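Local coordinates for solute carrier family 15 member 1 (Mus musculus, PDB 5A9D), which cotransports protons and small peptides across the membrane of small-intestinal cells, and is represented here by its extracellular domain, at residues N16-F21 / S25-Q30; S47-S52 / V58-H63; M108-M113 / V117-T122; F154-L159 / Y165-R170. All blocks are in the same frame, centred on the assembly; numbering follows the deposited sequence.

How the contacts relate
The four contacts illustrate how two immunoglobulin-like halves combine hairpins at or near the surface with a buried junction between sheets. Contacts 1, 2 and 3 are antiparallel hairpins. Contacts 1 and 2 sit side by side in one four-stranded sheet, where strands 17-21 and 49-52 are neighbours; contact 1 lies at the surface and contact 2 is partly buried. Contact 3 belongs to an equivalent sheet of the second half, its centre about 25 Å from that of contact 2. Contact 4, buried, joins that sheet's edge to the facing one and packs against contact 3 through I169. Chemistry follows place: hydroxyl-hydroxyl and imidazole-hydroxyl bonds in contact 1, tight methyl packing and a bridging water in contact 2, a bulge in contact 3, tyrosines and a water in contact 4.

Contact 1. Residues N16-F21 / S25-Q30; sequences NMTVHF and SVTLAQ
T18 and T27 face each other across this hairpin and are joined by a hydrogen bond between their hydroxyls, OG1 of T18 lying 2.8 Å from OG1 of T27. In both residues OG1 lies beside the backbone N and opposite the carbonyl carbon (chi1 -56° and -58°), which turns the two hydroxyls toward one another while each methyl stands beside the other residue's oxygen. Two residues along, at the next non-hydrogen-bonded pair, ND1 of H20 meets OG of S25 at 2.9 Å, and the imidazole carries the methyl CG2 of T18 over one face. Both polar pairs lie on the face of T18, H20, S25 and T27, whose residues are partly or fully exposed.

The backbone bonds belong to the alternate residues. M17 N and L28 O are 3.0 Å apart and L28 N reaches M17 O at 2.9 Å, while V19 and V26 make the same double exchange. CA-H...O contacts fill the intervals: T18 CA lies 3.2 Å from V26 O. Near the hairpin's open end, OD1 of N16 approaches the CA of A29 at 3.4 Å, a van der Waals contact of the amide oxygen with the backbone.

M17, V19, V26 and L28 point to the other face, which is the inner one. There M17 and V19 rest on strand 69-76, V19 and L28 on V9 of strand 4-11, and V26 on T34 and M38 of strand 32-41. Strand 24-28 is outermost in its sheet; strand 17-21 lies between it and strand 49-52, to which T18 and H20 are hydrogen-bonded through the backbone.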
loop_
_atom_site.group_PDB
_atom_site.type_symbol
_atom_site.label_atom_id
_atom_site.label_comp_id
_atom_site.label_asym_id
_atom_site.label_seq_id
_atom_site.Cartn_x
_atom_site.Cartn_y
_atom_site.Cartn_z
ATOM N N ASN A 16 14.377 -10.216 -23.075
ATOM C CA ASN A 16 15.300 -9.320 -22.399
ATOM C C ASN A 16 14.729 -7.911 -22.391
ATOM O O ASN A 16 14.243 -7.455 -23.406
ATOM C CB ASN A 16 16.646 -9.293 -23.126
ATOM C CG ASN A 16 17.482 -10.538 -22.954
ATOM O OD1 ASN A 16 17.217 -11.409 -22.117
ATOM N ND2 ASN A 16 18.488 -10.662 -23.782
ATOM N N MET A 17 14.786 -7.228 -21.243
ATOM C CA MET A 17 14.312 -5.859 -21.147
ATOM C C MET A 17 15.330 -5.029 -20.442
ATOM O O MET A 17 16.053 -5.539 -19.584
ATOM C CB MET A 17 12.951 -5.782 -20.439
ATOM C CG MET A 17 11.840 -6.299 -21.307
ATOM S SD MET A 17 10.246 -6.073 -20.543
ATOM C CE MET A 17 10.013 -4.315 -20.880
ATOM N N THR A 18 15.372 -3.750 -20.782
ATOM C CA THR A 18 16.308 -2.805 -20.211
ATOM C C THR A 18 15.566 -1.628 -19.555
ATOM O O THR A 18 14.635 -1.058 -20.139
ATOM C CB THR A 18 17.277 -2.278 -21.310
ATOM O OG1 THR A 18 17.952 -3.371 -21.940
ATOM C CG2 THR A 18 18.287 -1.314 -20.760
ATOM N N VAL A 19 16.015 -1.250 -18.362
ATOM C CA VAL A 19 15.526 -0.077 -17.648
ATOM C C VAL A 19 16.700 0.874 -17.577
ATOM O O VAL A 19 17.759 0.521 -17.030
ATOM C CB VAL A 19 14.983 -0.421 -16.241
ATOM C CG1 VAL A 19 14.504 0.856 -15.547
ATOM C CG2 VAL A 19 13.838 -1.429 -16.341
ATOM N N HIS A 20 16.525 2.057 -18.153
ATOM C CA HIS A 20 17.550 3.091 -18.198
ATOM C C HIS A 20 17.263 4.102 -17.116
ATOM O O HIS A 20 16.287 4.844 -17.188
ATOM C CB HIS A 20 17.610 3.794 -19.577
ATOM C CG HIS A 20 17.780 2.868 -20.741
ATOM N ND1 HIS A 20 19.028 2.617 -21.281
ATOM C CD2 HIS A 20 16.846 2.190 -21.453
ATOM C CE1 HIS A 20 18.820 1.797 -22.299
ATOM N NE2 HIS A 20 17.519 1.517 -22.446
ATOM N N PHE A 21 18.088 4.083 -16.090
ATOM C CA PHE A 21 17.997 5.000 -14.975
ATOM C C PHE A 21 19.049 6.066 -15.256
ATOM O O PHE A 21 19.968 5.798 -16.035
ATOM C CB PHE A 21 18.360 4.275 -13.672
ATOM C CG PHE A 21 17.403 3.201 -13.226
ATOM C CD1 PHE A 21 16.229 3.534 -12.542
ATOM C CD2 PHE A 21 17.707 1.850 -13.416
ATOM C CE1 PHE A 21 15.364 2.533 -12.070
ATOM C CE2 PHE A 21 16.840 0.855 -12.967
ATOM C CZ PHE A 21 15.684 1.203 -12.273
ATOM N N SER A 25 22.111 1.678 -16.712
ATOM C CA SER A 25 21.147 0.820 -17.401
ATOM C C SER A 25 21.262 -0.612 -16.922
ATOM O O SER A 25 22.370 -1.138 -16.759
ATOM C CB SER A 25 21.350 0.861 -18.906
ATOM O OG SER A 25 21.120 2.169 -19.396
ATOM N N VAL A 26 20.120 -1.243 -16.698
ATOM C CA VAL A 26 20.053 -2.620 -16.235
ATOM C C VAL A 26 19.272 -3.438 -17.240
ATOM O O VAL A 26 18.108 -3.123 -17.524
ATOM C CB VAL A 26 19.444 -2.732 -14.813
ATOM C CG1 VAL A 26 19.233 -4.204 -14.427
ATOM C CG2 VAL A 26 20.359 -2.062 -13.799
ATOM N N THR A 27 19.916 -4.483 -17.790
ATOM C CA THR A 27 19.252 -5.403 -18.716
ATOM C C THR A 27 18.998 -6.715 -17.966
ATOM O O THR A 27 19.941 -7.310 -17.433
ATOM C CB THR A 27 20.054 -5.583 -19.984
ATOM O OG1 THR A 27 20.230 -4.312 -20.592
ATOM C CG2 THR A 27 19.365 -6.493 -20.972
ATOM N N LEU A 28 17.751 -7.164 -17.967
ATOM C CA LEU A 28 17.345 -8.394 -17.303
ATOM C C LEU A 28 16.809 -9.402 -18.286
ATOM O O LEU A 28 15.982 -9.067 -19.145
ATOM C CB LEU A 28 16.184 -8.075 -16.294
ATOM C CG LEU A 28 16.532 -7.347 -15.036
ATOM C CD1 LEU A 28 15.268 -6.995 -14.319
ATOM C CD2 LEU A 28 17.400 -8.238 -14.120
ATOM N N ALA A 29 17.161 -10.672 -18.072
ATOM C CA ALA A 29 16.551 -11.748 -18.835
ATOM C C ALA A 29 15.066 -11.888 -18.360
ATOM O O ALA A 29 14.676 -11.368 -17.306
ATOM C CB ALA A 29 17.309 -13.049 -18.577
ATOM N N GLN A 30 14.254 -12.579 -19.145
ATOM C CA GLN A 30 12.861 -12.884 -18.798
ATOM C C GLN A 30 12.824 -13.670 -17.479
ATOM O O GLN A 30 13.732 -14.459 -17.192
ATOM C CB GLN A 30 12.228 -13.749 -19.905
ATOM C CG GLN A 30 12.964 -15.081 -20.188
ATOM C CD GLN A 30 13.994 -14.958 -21.323
ATOM O OE1 GLN A 30 14.739 -13.943 -21.485
ATOM N NE2 GLN A 30 14.071 -16.014 -22.137
#

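Contact 2. Residues S47-S52 / V58-H63; sequences SINISS and VTTVAH
V61 and I50 meet at an angle, methyl against methyl, with CG2 of V61 only 3.4 Å from CD1 of I50, tighter than usual for two carbons. The same V61 methyl also reaches CG2 of I48 at 3.7 Å. It can do so because CG2 is placed beside the backbone N of V61 and opposite the carbonyl carbon, which swings it toward the neighbouring strand. On the other face N49 and T60 lie alongside each other, pointing the same way; a weak hydrogen bond of 3.4 Å runs from T60 OG1 to N49 OD1, while CG1 of V58 leans on CB of N49. Together these residues form an antiparallel hairpin at the edge of a four-stranded sheet in the immunoglobulin-like fold, its central pair bonded both ways, with I50 N 2.8 Å from T59 O. I48 O in turn takes the N-H of V61. Where the strands then part, a water continues the link, accepting from I48 N at 3.0 Å and donating to V61 O at 2.6 Å. The H63 imidazole turns an edge to S47, NE2 lying 3.4 Å from its CA, and NE2 is hydrogen-bonded to T46 O. Y81 of strand 80-88 touches I50, T59 and V61 from the inner side.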
loop_
_atom_site.group_PDB
_atom_site.type_symbol
_atom_site.label_atom_id
_atom_site.label_comp_id
_atom_site.label_asym_id
_atom_site.label_seq_id
_atom_site.Cartn_x
_atom_site.Cartn_y
_atom_site.Cartn_z
ATOM N N SER A 47 14.156 10.967 -15.262
ATOM C CA SER A 47 13.327 10.126 -16.121
ATOM C C SER A 47 13.821 8.685 -16.075
ATOM O O SER A 47 14.978 8.437 -15.721
ATOM C CB SER A 47 13.289 10.651 -17.557
ATOM O OG SER A 47 14.470 10.337 -18.274
ATOM N N ILE A 48 12.936 7.741 -16.397
ATOM C CA ILE A 48 13.246 6.321 -16.455
ATOM C C ILE A 48 12.651 5.812 -17.749
ATOM O O ILE A 48 11.450 5.973 -17.968
ATOM C CB ILE A 48 12.740 5.536 -15.203
ATOM C CG1 ILE A 48 13.383 6.068 -13.900
ATOM C CG2 ILE A 48 13.029 4.027 -15.360
ATOM C CD1 ILE A 48 12.707 5.575 -12.598
ATOM N N ASN A 49 13.486 5.230 -18.614
ATOM C CA ASN A 49 13.069 4.681 -19.904
ATOM C C ASN A 49 13.186 3.182 -19.858
ATOM O O ASN A 49 14.105 2.654 -19.242
ATOM C CB ASN A 49 13.919 5.239 -21.066
ATOM C CG ASN A 49 14.057 6.733 -21.055
ATOM O OD1 ASN A 49 13.069 7.486 -21.074
ATOM N ND2 ASN A 49 15.297 7.193 -20.983
ATOM N N ILE A 50 12.255 2.495 -20.511
ATOM C CA ILE A 50 12.197 1.038 -20.576
ATOM C C ILE A 50 12.134 0.644 -22.033
ATOM O O ILE A 50 11.363 1.218 -22.810
ATOM C CB ILE A 50 10.977 0.501 -19.780
ATOM C CG1 ILE A 50 11.052 0.886 -18.286
ATOM C CG2 ILE A 50 10.804 -1.006 -19.958
ATOM C CD1 ILE A 50 9.738 0.761 -17.576
ATOM N N SER A 51 12.960 -0.331 -22.408
ATOM C CA SER A 51 13.002 -0.855 -23.763
ATOM C C SER A 51 13.062 -2.379 -23.765
ATOM O O SER A 51 13.367 -2.991 -22.735
ATOM C CB SER A 51 14.173 -0.248 -24.530
ATOM O OG SER A 51 15.441 -0.619 -24.011
ATOM N N SER A 52 12.772 -2.985 -24.931
ATOM C CA SER A 52 12.810 -4.425 -25.166
ATOM C C SER A 52 13.740 -4.722 -26.309
ATOM O O SER A 52 13.822 -3.941 -27.265
ATOM C CB SER A 52 11.423 -4.952 -25.519
ATOM O OG SER A 52 10.817 -5.609 -24.419
ATOM N N VAL A 58 10.336 2.461 -26.970
ATOM C CA VAL A 58 10.943 2.950 -25.730
ATOM C C VAL A 58 9.840 3.695 -24.975
ATOM O O VAL A 58 9.246 4.637 -25.512
ATOM C CB VAL A 58 12.187 3.851 -25.990
ATOM C CG1 VAL A 58 12.830 4.292 -24.678
ATOM C CG2 VAL A 58 13.212 3.146 -26.888
ATOM N N THR A 59 9.556 3.251 -23.754
ATOM C CA THR A 59 8.508 3.802 -22.898
ATOM C C THR A 59 9.115 4.551 -21.714
ATOM O O THR A 59 9.993 4.014 -21.033
ATOM C CB THR A 59 7.562 2.651 -22.481
ATOM O OG1 THR A 59 6.879 2.186 -23.642
ATOM C CG2 THR A 59 6.555 3.035 -21.388
ATOM N N THR A 60 8.609 5.761 -21.441
ATOM C CA THR A 60 9.028 6.589 -20.307
ATOM C C THR A 60 8.083 6.322 -19.128
ATOM O O THR A 60 6.865 6.289 -19.309
ATOM C CB THR A 60 9.095 8.092 -20.701
ATOM O OG1 THR A 60 9.884 8.226 -21.885
ATOM C CG2 THR A 60 9.720 8.964 -19.603
ATOM N N VAL A 61 8.644 6.164 -17.924
ATOM C CA VAL A 61 7.920 5.863 -16.686
ATOM C C VAL A 61 7.285 7.096 -16.048
ATOM O O VAL A 61 7.955 8.114 -15.894
ATOM C CB VAL A 61 8.851 5.109 -15.701
ATOM C CG1 VAL A 61 8.132 4.726 -14.412
ATOM C CG2 VAL A 61 9.432 3.877 -16.370
ATOM N N ALA A 62 5.992 6.983 -15.660
ATOM C CA ALA A 62 5.205 8.016 -14.969
ATOM C C ALA A 62 5.766 8.106 -13.563
ATOM O O ALA A 62 5.749 7.100 -12.851
ATOM C CB ALA A 62 3.740 7.609 -14.917
ATOM N N HIS A 63 6.331 9.274 -13.193
ATOM C CA HIS A 63 7.024 9.499 -11.918
ATOM C C HIS A 63 6.136 9.331 -10.669
ATOM O O HIS A 63 5.718 10.285 -9.997
ATOM C CB HIS A 63 7.783 10.837 -11.908
ATOM C CG HIS A 63 9.096 10.744 -12.621
ATOM N ND1 HIS A 63 10.030 9.754 -12.300
ATOM C CD2 HIS A 63 9.576 11.481 -13.649
ATOM C CE1 HIS A 63 11.038 9.934 -13.135
ATOM N NE2 HIS A 63 10.814 10.963 -13.962
HETATM O O HOH W 1 10.316 9.277 -16.157
#

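Contact 3. Residues M108-M113 / V117-T122; sequences MVTIKM and VYENVT
I111 sends its CD1 into the notch where Y118 and V121 diverge, touching CB of Y118 and CG2 of V121 at 3.9 Å each. The Y118 ring runs past it, its edge set against the carbonyl oxygen of I111, with CD1 of the tyrosine 3.7 Å from that O. V109 completes this inner surface by crossing V121, CG2 against CB. On the outer side T110 forms the projection: its methyl CG2 lies loosely against CG1 of V117, and its hydroxyl lies alongside N120 at the bulge of the opposite strand. With OG1 beside its own backbone N (chi1 -71°), it accepts the N-H of N120 at 3.1 Å in an almost straight bond of 176°. Farther out, the extended M108 lies over the same bulge; SD rests 3.6 Å from CB of N120, and CE comes alongside CG2 of T122.

Inward, the apolar residues fit against the facing sheet: I111 and Y118 meet F101, the latter with its ring edge-to-face, and the Y118 hydroxyl is bonded to I99 O.

The irregularity is a G1 beta bulge. N120 and V121 both stand opposite V109, V121 N reaching V109 O at 2.8 Å, and N120 takes the positive phi (47°) of the bulge's first position, one often given to glycine. The result is a bulged antiparallel hairpin at the edge of an immunoglobulin-like sheet.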
loop_
_atom_site.group_PDB
_atom_site.type_symbol
_atom_site.label_atom_id
_atom_site.label_comp_id
_atom_site.label_asym_id
_atom_site.label_seq_id
_atom_site.Cartn_x
_atom_site.Cartn_y
_atom_site.Cartn_z
ATOM N N MET A 108 -3.468 19.534 -3.586
ATOM C CA MET A 108 -2.463 18.646 -3.009
ATOM C C MET A 108 -1.690 19.383 -1.907
ATOM O O MET A 108 -1.561 20.607 -1.939
ATOM C CB MET A 108 -1.466 18.217 -4.088
ATOM C CG MET A 108 -2.006 17.190 -5.052
ATOM S SD MET A 108 -0.798 16.955 -6.373
ATOM C CE MET A 108 -1.709 15.818 -7.458
ATOM N N VAL A 109 -1.142 18.628 -0.962
ATOM C CA VAL A 109 -0.358 19.183 0.132
ATOM C C VAL A 109 0.971 18.447 0.242
ATOM O O VAL A 109 1.035 17.256 -0.023
ATOM C CB VAL A 109 -1.113 19.199 1.495
ATOM C CG1 VAL A 109 -2.313 20.131 1.468
ATOM C CG2 VAL A 109 -1.498 17.802 1.969
ATOM N N THR A 110 2.012 19.148 0.670
ATOM C CA THR A 110 3.315 18.564 0.908
ATOM C C THR A 110 3.663 18.837 2.353
ATOM O O THR A 110 3.518 19.961 2.837
ATOM C CB THR A 110 4.349 19.049 -0.123
ATOM O OG1 THR A 110 4.023 18.442 -1.365
ATOM C CG2 THR A 110 5.796 18.655 0.257
ATOM N N ILE A 111 4.094 17.797 3.054
ATOM C CA ILE A 111 4.461 17.898 4.454
ATOM C C ILE A 111 5.897 17.536 4.571
ATOM O O ILE A 111 6.309 16.520 4.015
ATOM C CB ILE A 111 3.591 17.005 5.400
ATOM C CG1 ILE A 111 2.105 17.263 5.178
ATOM C CG2 ILE A 111 3.995 17.222 6.876
ATOM C CD1 ILE A 111 1.423 16.219 4.257
ATOM N N LYS A 112 6.664 18.354 5.329
ATOM C CA LYS A 112 8.076 18.087 5.580
ATOM C C LYS A 112 8.208 18.030 7.099
ATOM O O LYS A 112 7.772 18.961 7.789
ATOM C CB LYS A 112 9.006 19.172 4.981
ATOM C CG LYS A 112 8.928 19.278 3.456
ATOM C CD LYS A 112 10.249 19.702 2.865
ATOM C CE LYS A 112 10.165 19.981 1.385
ATOM N NZ LYS A 112 11.417 20.614 0.872
ATOM N N MET A 113 8.720 16.912 7.619
ATOM C CA MET A 113 8.878 16.729 9.069
ATOM C C MET A 113 10.161 15.987 9.344
ATOM O O MET A 113 10.333 14.875 8.849
ATOM C CB MET A 113 7.687 15.966 9.669
ATOM C CG MET A 113 7.832 15.708 11.189
ATOM S SD MET A 113 6.529 14.655 11.892
ATOM C CE MET A 113 5.428 15.821 12.430
ATOM N N VAL A 117 9.578 13.529 4.059
ATOM C CA VAL A 117 8.662 14.240 3.180
ATOM C C VAL A 117 7.475 13.350 2.852
ATOM O O VAL A 117 7.633 12.162 2.606
ATOM C CB VAL A 117 9.378 14.714 1.851
ATOM C CG1 VAL A 117 8.450 15.537 0.967
ATOM C CG2 VAL A 117 10.636 15.506 2.143
ATOM N N TYR A 118 6.306 13.952 2.788
ATOM C CA TYR A 118 5.052 13.358 2.371
ATOM C C TYR A 118 4.656 14.300 1.241
ATOM O O TYR A 118 4.086 15.366 1.478
ATOM C CB TYR A 118 4.011 13.437 3.472
ATOM C CG TYR A 118 4.368 12.762 4.779
ATOM C CD1 TYR A 118 5.110 13.425 5.745
ATOM C CD2 TYR A 118 3.844 11.514 5.104
ATOM C CE1 TYR A 118 5.399 12.824 6.977
ATOM C CE2 TYR A 118 4.092 10.921 6.345
ATOM C CZ TYR A 118 4.835 11.596 7.290
ATOM O OH TYR A 118 5.055 11.023 8.506
ATOM N N GLU A 119 5.013 13.929 0.025
ATOM C CA GLU A 119 4.823 14.762 -1.142
ATOM C C GLU A 119 3.508 14.560 -1.829
ATOM O O GLU A 119 3.106 13.424 -2.072
ATOM C CB GLU A 119 5.988 14.580 -2.142
ATOM C CG GLU A 119 6.134 15.767 -3.090
ATOM C CD GLU A 119 7.540 16.021 -3.594
ATOM O OE1 GLU A 119 7.925 15.383 -4.597
ATOM O OE2 GLU A 119 8.255 16.858 -2.994
ATOM N N ASN A 120 2.849 15.692 -2.171
ATOM C CA ASN A 120 1.605 15.743 -2.939
ATOM C C ASN A 120 0.528 14.775 -2.474
ATOM O O ASN A 120 0.058 13.944 -3.250
ATOM C CB ASN A 120 1.921 15.527 -4.430
ATOM C CG ASN A 120 2.790 16.582 -5.044
ATOM O OD1 ASN A 120 2.810 17.740 -4.618
ATOM N ND2 ASN A 120 3.509 16.198 -6.091
ATOM N N VAL A 121 0.168 14.857 -1.197
ATOM C CA VAL A 121 -0.922 14.045 -0.657
ATOM C C VAL A 121 -2.180 14.605 -1.322
ATOM O O VAL A 121 -2.492 15.784 -1.175
ATOM C CB VAL A 121 -1.019 14.062 0.889
ATOM C CG1 VAL A 121 -2.135 13.122 1.370
ATOM C CG2 VAL A 121 0.309 13.694 1.530
ATOM N N THR A 122 -2.864 13.772 -2.084
ATOM C CA THR A 122 -4.042 14.187 -2.845
ATOM C C THR A 122 -5.268 14.469 -1.935
ATOM O O THR A 122 -5.286 14.083 -0.774
ATOM C CB THR A 122 -4.323 13.163 -3.969
ATOM O OG1 THR A 122 -4.668 11.903 -3.376
ATOM C CG2 THR A 122 -3.124 12.984 -4.934
#

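Contact 4. Residues F154-L159 / Y165-R170; sequences FKSSNL and YTYVIR
Y165, the first residue of the segment, directs its side chain to the turn that holds L159: CE2 of the ring lies 4.4 Å from CD1 of the leucine, and OH, weakly bonded to D160 N, passes near L159 CA. A water sits 3.1 Å above the centre of one ring face. The next residue that reaches across is Y167, two places on and therefore on the same side. Its ring runs edge-on to S156, so that OH stands 3.3 Å from CB of the serine and 3.8 Å from CD1 of L159. The water over Y165 is held in the plane of the Y167 ring by its OH at 2.6 Å, and donates to OG of S157 at 2.9 Å. Farther along, V168 and R170 point the other way, where they pack on M31 of the second subunit, while I169 turns inward to F101 and I141.

S156 has OG in the position between backbone N and carbonyl carbon (chi1 81°), from which it donates to a lone pair of S157 O and is also bonded to K137 N; S157 OG is bonded to E181. With no direct bond between the segments, the polar link is a water bridge within a largely buried contact, one that gives the Y167 hydroxyl a polar partner in a junction that mixes aromatic and leucine packing with serine hydroxyls.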
loop_
_atom_site.group_PDB
_atom_site.type_symbol
_atom_site.label_atom_id
_atom_site.label_comp_id
_atom_site.label_asym_id
_atom_site.label_seq_id
_atom_site.Cartn_x
_atom_site.Cartn_y
_atom_site.Cartn_z
ATOM N N PHE A 154 4.185 24.174 11.942
ATOM C CA PHE A 154 3.349 23.488 12.917
ATOM C C PHE A 154 4.206 22.655 13.821
ATOM O O PHE A 154 5.380 22.454 13.541
ATOM C CB PHE A 154 2.303 22.597 12.201
ATOM C CG PHE A 154 1.352 23.354 11.308
ATOM C CD1 PHE A 154 1.671 23.601 9.981
ATOM C CD2 PHE A 154 0.147 23.848 11.806
ATOM C CE1 PHE A 154 0.805 24.335 9.166
ATOM C CE2 PHE A 154 -0.711 24.581 10.990
ATOM C CZ PHE A 154 -0.381 24.809 9.672
ATOM N N LYS A 155 3.617 22.165 14.905
ATOM C CA LYS A 155 4.304 21.322 15.872
ATOM C C LYS A 155 3.403 20.146 16.222
ATOM O O LYS A 155 2.210 20.324 16.471
ATOM C CB LYS A 155 4.662 22.116 17.152
ATOM C CG LYS A 155 5.924 22.955 17.020
ATOM C CD LYS A 155 6.323 23.619 18.346
ATOM C CE LYS A 155 5.641 24.940 18.604
ATOM N NZ LYS A 155 6.010 25.503 19.936
ATOM N N SER A 156 3.985 18.949 16.268
ATOM C CA SER A 156 3.255 17.756 16.674
ATOM C C SER A 156 3.131 17.809 18.185
ATOM O O SER A 156 3.863 18.570 18.829
ATOM C CB SER A 156 4.010 16.502 16.249
ATOM O OG SER A 156 5.048 16.171 17.157
ATOM N N SER A 157 2.230 17.001 18.773
ATOM C CA SER A 157 2.164 16.952 20.221
ATOM C C SER A 157 3.359 16.106 20.746
ATOM O O SER A 157 4.178 15.618 19.948
ATOM C CB SER A 157 0.827 16.384 20.683
ATOM O OG SER A 157 0.677 15.040 20.266
ATOM N N ASN A 158 3.451 15.929 22.071
ATOM C CA ASN A 158 4.501 15.129 22.670
ATOM C C ASN A 158 4.265 13.649 22.408
ATOM O O ASN A 158 3.690 12.949 23.245
ATOM C CB ASN A 158 4.654 15.419 24.168
ATOM C CG ASN A 158 5.885 14.791 24.810
ATOM O OD1 ASN A 158 6.177 15.019 25.986
ATOM N ND2 ASN A 158 6.636 13.988 24.073
ATOM N N LEU A 159 4.750 13.196 21.251
ATOM C CA LEU A 159 4.727 11.841 20.716
ATOM C C LEU A 159 5.131 10.835 21.795
ATOM O O LEU A 159 6.267 10.901 22.296
ATOM C CB LEU A 159 5.786 11.775 19.590
ATOM C CG LEU A 159 5.367 11.835 18.109
ATOM C CD1 LEU A 159 4.312 12.913 17.843
ATOM C CD2 LEU A 159 6.590 12.013 17.223
ATOM N N TYR A 165 -0.200 7.895 14.712
ATOM C CA TYR A 165 -1.118 9.028 14.644
ATOM C C TYR A 165 -1.448 9.381 13.214
ATOM O O TYR A 165 -0.634 9.182 12.315
ATOM C CB TYR A 165 -0.529 10.278 15.339
ATOM C CG TYR A 165 -0.083 10.060 16.771
ATOM C CD1 TYR A 165 -0.975 10.207 17.828
ATOM C CD2 TYR A 165 1.230 9.709 17.067
ATOM C CE1 TYR A 165 -0.575 9.989 19.144
ATOM C CE2 TYR A 165 1.648 9.513 18.377
ATOM C CZ TYR A 165 0.738 9.645 19.410
ATOM O OH TYR A 165 1.161 9.440 20.698
ATOM N N THR A 166 -2.648 9.945 13.026
ATOM C CA THR A 166 -3.155 10.457 11.764
ATOM C C THR A 166 -3.383 11.936 12.012
ATOM O O THR A 166 -4.105 12.319 12.929
ATOM C CB THR A 166 -4.439 9.747 11.350
ATOM O OG1 THR A 166 -4.148 8.395 11.067
ATOM C CG2 THR A 166 -5.049 10.342 10.095
ATOM N N TYR A 167 -2.723 12.746 11.231
ATOM C CA TYR A 167 -2.849 14.200 11.319
ATOM C C TYR A 167 -3.736 14.646 10.166
ATOM O O TYR A 167 -3.405 14.395 9.006
ATOM C CB TYR A 167 -1.430 14.810 11.270
ATOM C CG TYR A 167 -0.662 14.715 12.578
ATOM C CD1 TYR A 167 -0.874 13.661 13.465
ATOM C CD2 TYR A 167 0.224 15.714 12.962
ATOM C CE1 TYR A 167 -0.224 13.612 14.706
ATOM C CE2 TYR A 167 0.875 15.675 14.201
ATOM C CZ TYR A 167 0.659 14.615 15.061
ATOM O OH TYR A 167 1.319 14.573 16.268
ATOM N N VAL A 168 -4.936 15.154 10.483
ATOM C CA VAL A 168 -5.909 15.570 9.456
ATOM C C VAL A 168 -5.741 17.060 9.204
ATOM O O VAL A 168 -5.917 17.853 10.110
ATOM C CB VAL A 168 -7.378 15.186 9.836
ATOM C CG1 VAL A 168 -8.379 15.770 8.842
ATOM C CG2 VAL A 168 -7.554 13.671 9.937
ATOM N N ILE A 169 -5.423 17.429 7.962
ATOM C CA ILE A 169 -5.213 18.808 7.545
ATOM C C ILE A 169 -6.517 19.355 7.019
ATOM O O ILE A 169 -7.060 18.784 6.076
ATOM C CB ILE A 169 -4.104 18.841 6.454
ATOM C CG1 ILE A 169 -2.784 18.198 6.995
ATOM C CG2 ILE A 169 -3.911 20.301 5.905
ATOM C CD1 ILE A 169 -1.723 17.862 5.815
ATOM N N ARG A 170 -6.994 20.490 7.565
ATOM C CA ARG A 170 -8.230 21.132 7.085
ATOM C C ARG A 170 -8.114 22.639 7.074
ATOM O O ARG A 170 -7.166 23.184 7.658
ATOM C CB ARG A 170 -9.421 20.725 7.966
ATOM C CG ARG A 170 -9.258 21.070 9.449
ATOM C CD ARG A 170 -10.612 21.158 10.117
ATOM N NE ARG A 170 -10.550 20.753 11.517
ATOM C CZ ARG A 170 -11.489 21.029 12.416
ATOM N NH1 ARG A 170 -12.557 21.746 12.073
ATOM N NH2 ARG A 170 -11.368 20.601 13.665
HETATM O O HOH W 2 1.024 12.915 18.312
#